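Local coordinates for putative lipoprotein (Bacteroides fragilis, PDB 3NQI) that is of unknown function but is probably a lipoprotein, and binds cadmium ions in the crystal, at residues Phe119-Ile124 and Ile240-Ala245. Numbering follows the deposited sequence.
With CD (cadmium ion), chain H.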
loop_
_atom_site.group_PDB
_atom_site.type_symbol
_atom_site.label_atom_id
_atom_site.label_comp_id
_atom_site.label_asym_id
_atom_site.label_seq_id
_atom_site.Cartn_x
_atom_site.Cartn_y
_atom_site.Cartn_z
ATOM N N PHE A 119 -0.679 9.469 -2.429
ATOM C CA PHE A 119 0.523 10.049 -1.794
ATOM C C PHE A 119 1.142 11.163 -2.671
ATOM O O PHE A 119 1.494 12.266 -2.193
ATOM C CB PHE A 119 1.560 8.951 -1.530
ATOM C CG PHE A 119 2.831 9.468 -0.965
ATOM C CD1 PHE A 119 2.905 9.767 0.396
ATOM C CD2 PHE A 119 3.936 9.721 -1.781
ATOM C CE1 PHE A 119 4.068 10.304 0.939
ATOM C CE2 PHE A 119 5.102 10.256 -1.250
ATOM C CZ PHE A 119 5.165 10.526 0.147
ATOM N N SER A 120 1.303 10.851 -3.942
ATOM C CA SER A 120 1.895 11.781 -4.928
ATOM C C SER A 120 1.241 11.479 -6.295
ATOM O O SER A 120 0.354 10.653 -6.389
ATOM C CB SER A 120 3.394 11.569 -5.048
ATOM O OG SER A 120 3.606 10.316 -5.679
ATOM N N GLU A 121 1.670 12.159 -7.350
ATOM C CA GLU A 121 1.113 11.911 -8.664
ATOM C C GLU A 121 1.400 10.505 -9.114
ATOM O O GLU A 121 0.643 9.968 -9.902
ATOM C CB GLU A 121 1.666 12.906 -9.675
ATOM C CG GLU A 121 1.082 14.299 -9.441
ATOM C CD GLU A 121 1.619 15.300 -10.449
ATOM O OE1 GLU A 121 2.350 14.843 -11.359
ATOM O OE2 GLU A 121 1.310 16.503 -10.306
ATOM N N ASN A 122 2.460 9.918 -8.582
ATOM C CA ASN A 122 2.918 8.559 -9.004
ATOM C C ASN A 122 2.609 7.394 -8.057
ATOM O O ASN A 122 2.925 6.232 -8.367
ATOM C CB ASN A 122 4.440 8.606 -9.109
ATOM C CG ASN A 122 4.931 9.596 -10.193
ATOM O OD1 ASN A 122 4.610 9.455 -11.364
ATOM N ND2 ASN A 122 5.705 10.585 -9.782
ATOM N N THR A 123 2.119 7.707 -6.859
ATOM C CA THR A 123 1.991 6.712 -5.794
ATOM C C THR A 123 0.668 6.792 -5.062
ATOM O O THR A 123 0.249 7.858 -4.605
ATOM C CB THR A 123 3.135 6.820 -4.726
ATOM O OG1 THR A 123 4.401 6.748 -5.375
ATOM C CG2 THR A 123 3.044 5.671 -3.632
ATOM N N ILE A 124 0.041 5.638 -4.884
ATOM C CA ILE A 124 -1.105 5.577 -4.005
ATOM C C ILE A 124 -0.841 4.532 -2.893
ATOM O O ILE A 124 0.046 3.682 -3.023
ATOM C CB ILE A 124 -2.410 5.245 -4.746
ATOM C CG1 ILE A 124 -2.269 3.906 -5.435
ATOM C CG2 ILE A 124 -2.805 6.410 -5.761
ATOM C CD1 ILE A 124 -3.608 3.340 -6.016
ATOM N N ILE A 240 -10.459 7.009 -4.921
ATOM C CA ILE A 240 -9.403 8.028 -4.753
ATOM C C ILE A 240 -9.538 9.157 -5.792
ATOM O O ILE A 240 -9.376 8.937 -6.996
ATOM C CB ILE A 240 -8.020 7.363 -4.884
ATOM C CG1 ILE A 240 -7.863 6.217 -3.882
ATOM C CG2 ILE A 240 -6.863 8.422 -4.717
ATOM C CD1 ILE A 240 -6.594 5.307 -4.150
ATOM N N GLU A 241 -9.858 10.359 -5.363
ATOM C CA GLU A 241 -9.909 11.475 -6.306
ATOM C C GLU A 241 -8.455 11.783 -6.755
ATOM O O GLU A 241 -7.578 11.955 -5.928
ATOM C CB GLU A 241 -10.639 12.679 -5.681
ATOM C CG GLU A 241 -12.093 12.370 -5.196
ATOM C CD GLU A 241 -13.057 11.821 -6.294
ATOM O OE1 GLU A 241 -13.000 12.310 -7.450
ATOM O OE2 GLU A 241 -13.874 10.899 -5.983
ATOM N N TYR A 242 -8.168 11.673 -8.054
ATOM C CA TYR A 242 -6.787 11.764 -8.525
ATOM C C TYR A 242 -6.398 13.219 -8.781
ATOM O O TYR A 242 -7.002 13.880 -9.618
ATOM C CB TYR A 242 -6.549 10.890 -9.752
ATOM C CG TYR A 242 -5.105 10.901 -10.216
ATOM C CD1 TYR A 242 -4.095 10.335 -9.444
ATOM C CD2 TYR A 242 -4.735 11.557 -11.376
ATOM C CE1 TYR A 242 -2.767 10.366 -9.861
ATOM C CE2 TYR A 242 -3.411 11.597 -11.795
ATOM C CZ TYR A 242 -2.430 11.017 -11.028
ATOM O OH TYR A 242 -1.108 11.068 -11.444
ATOM N N LYS A 243 -5.405 13.713 -8.053
ATOM C CA LYS A 243 -4.981 15.106 -8.143
ATOM C C LYS A 243 -3.604 15.268 -8.730
ATOM O O LYS A 243 -2.740 14.376 -8.593
ATOM C CB LYS A 243 -5.040 15.735 -6.760
ATOM C CG LYS A 243 -6.448 15.660 -6.185
ATOM C CD LYS A 243 -6.746 16.722 -5.159
ATOM C CE LYS A 243 -8.174 16.550 -4.615
ATOM N NZ LYS A 243 -8.474 17.562 -3.541
ATOM N N THR A 244 -3.408 16.365 -9.459
ATOM C CA THR A 244 -2.080 16.701 -10.002
ATOM C C THR A 244 -1.816 18.163 -9.797
ATOM O O THR A 244 -2.753 18.944 -9.626
ATOM C CB THR A 244 -1.961 16.370 -11.528
ATOM O OG1 THR A 244 -2.878 17.170 -12.270
ATOM C CG2 THR A 244 -2.278 14.906 -11.770
ATOM N N ALA A 245 -0.551 18.562 -9.815
ATOM C CA ALA A 245 -0.239 20.009 -9.834
ATOM C C ALA A 245 -0.752 20.719 -11.117
ATOM O O ALA A 245 -1.058 21.901 -11.065
ATOM C CB ALA A 245 1.296 20.262 -9.601
HETATM CD CD CD H . 2.997 17.008 -12.224
HETATM O O HOH W 1 4.122 18.157 -10.737
#
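Glu-121 sits in the turn between strands 117-120 and 123-132 and meets the C-terminal tail beyond strand 234-241; the runs 121-124 and 240-245 point 157° apart, roughly antiparallel. Its side chain is extended beyond CG and crosses that of Thr-244 at about a right angle. Glu-121 OE2 lies 3.5 Å from Thr-244 CB. Glu-121 OE2 also accepts a hydrogen bond from Ala-245 N at 2.8 Å, the N-H meeting it nearly along its C-O axis. The same carboxylate chelates a cadmium ion through both oxygens, Glu-121 OE1 at 2.4 Å and Glu-121 OE2 at 2.6 Å from the metal; a water and Glu-246 also bind it. The backbone of Glu-121 is gripped too. Tyr-242 OH donates to Glu-121 O at 2.6 Å, in the carbonyl plane on a lone pair. Deeper in, CD1 of Ile-124 and CD1 of Ile-240 touch at 4.0 Å, and Ile-124 also packs on Ile-215 and Ile-217 of strand 214-221. Thr-244 OG1 is hydrogen-bonded to Lys-211 NZ and Glu-246 O. With OE2 shared by the metal and an N-H, the Glu-121 carboxylate is probably ionised, and its rotation is fixed while it ties the turn to the chain end.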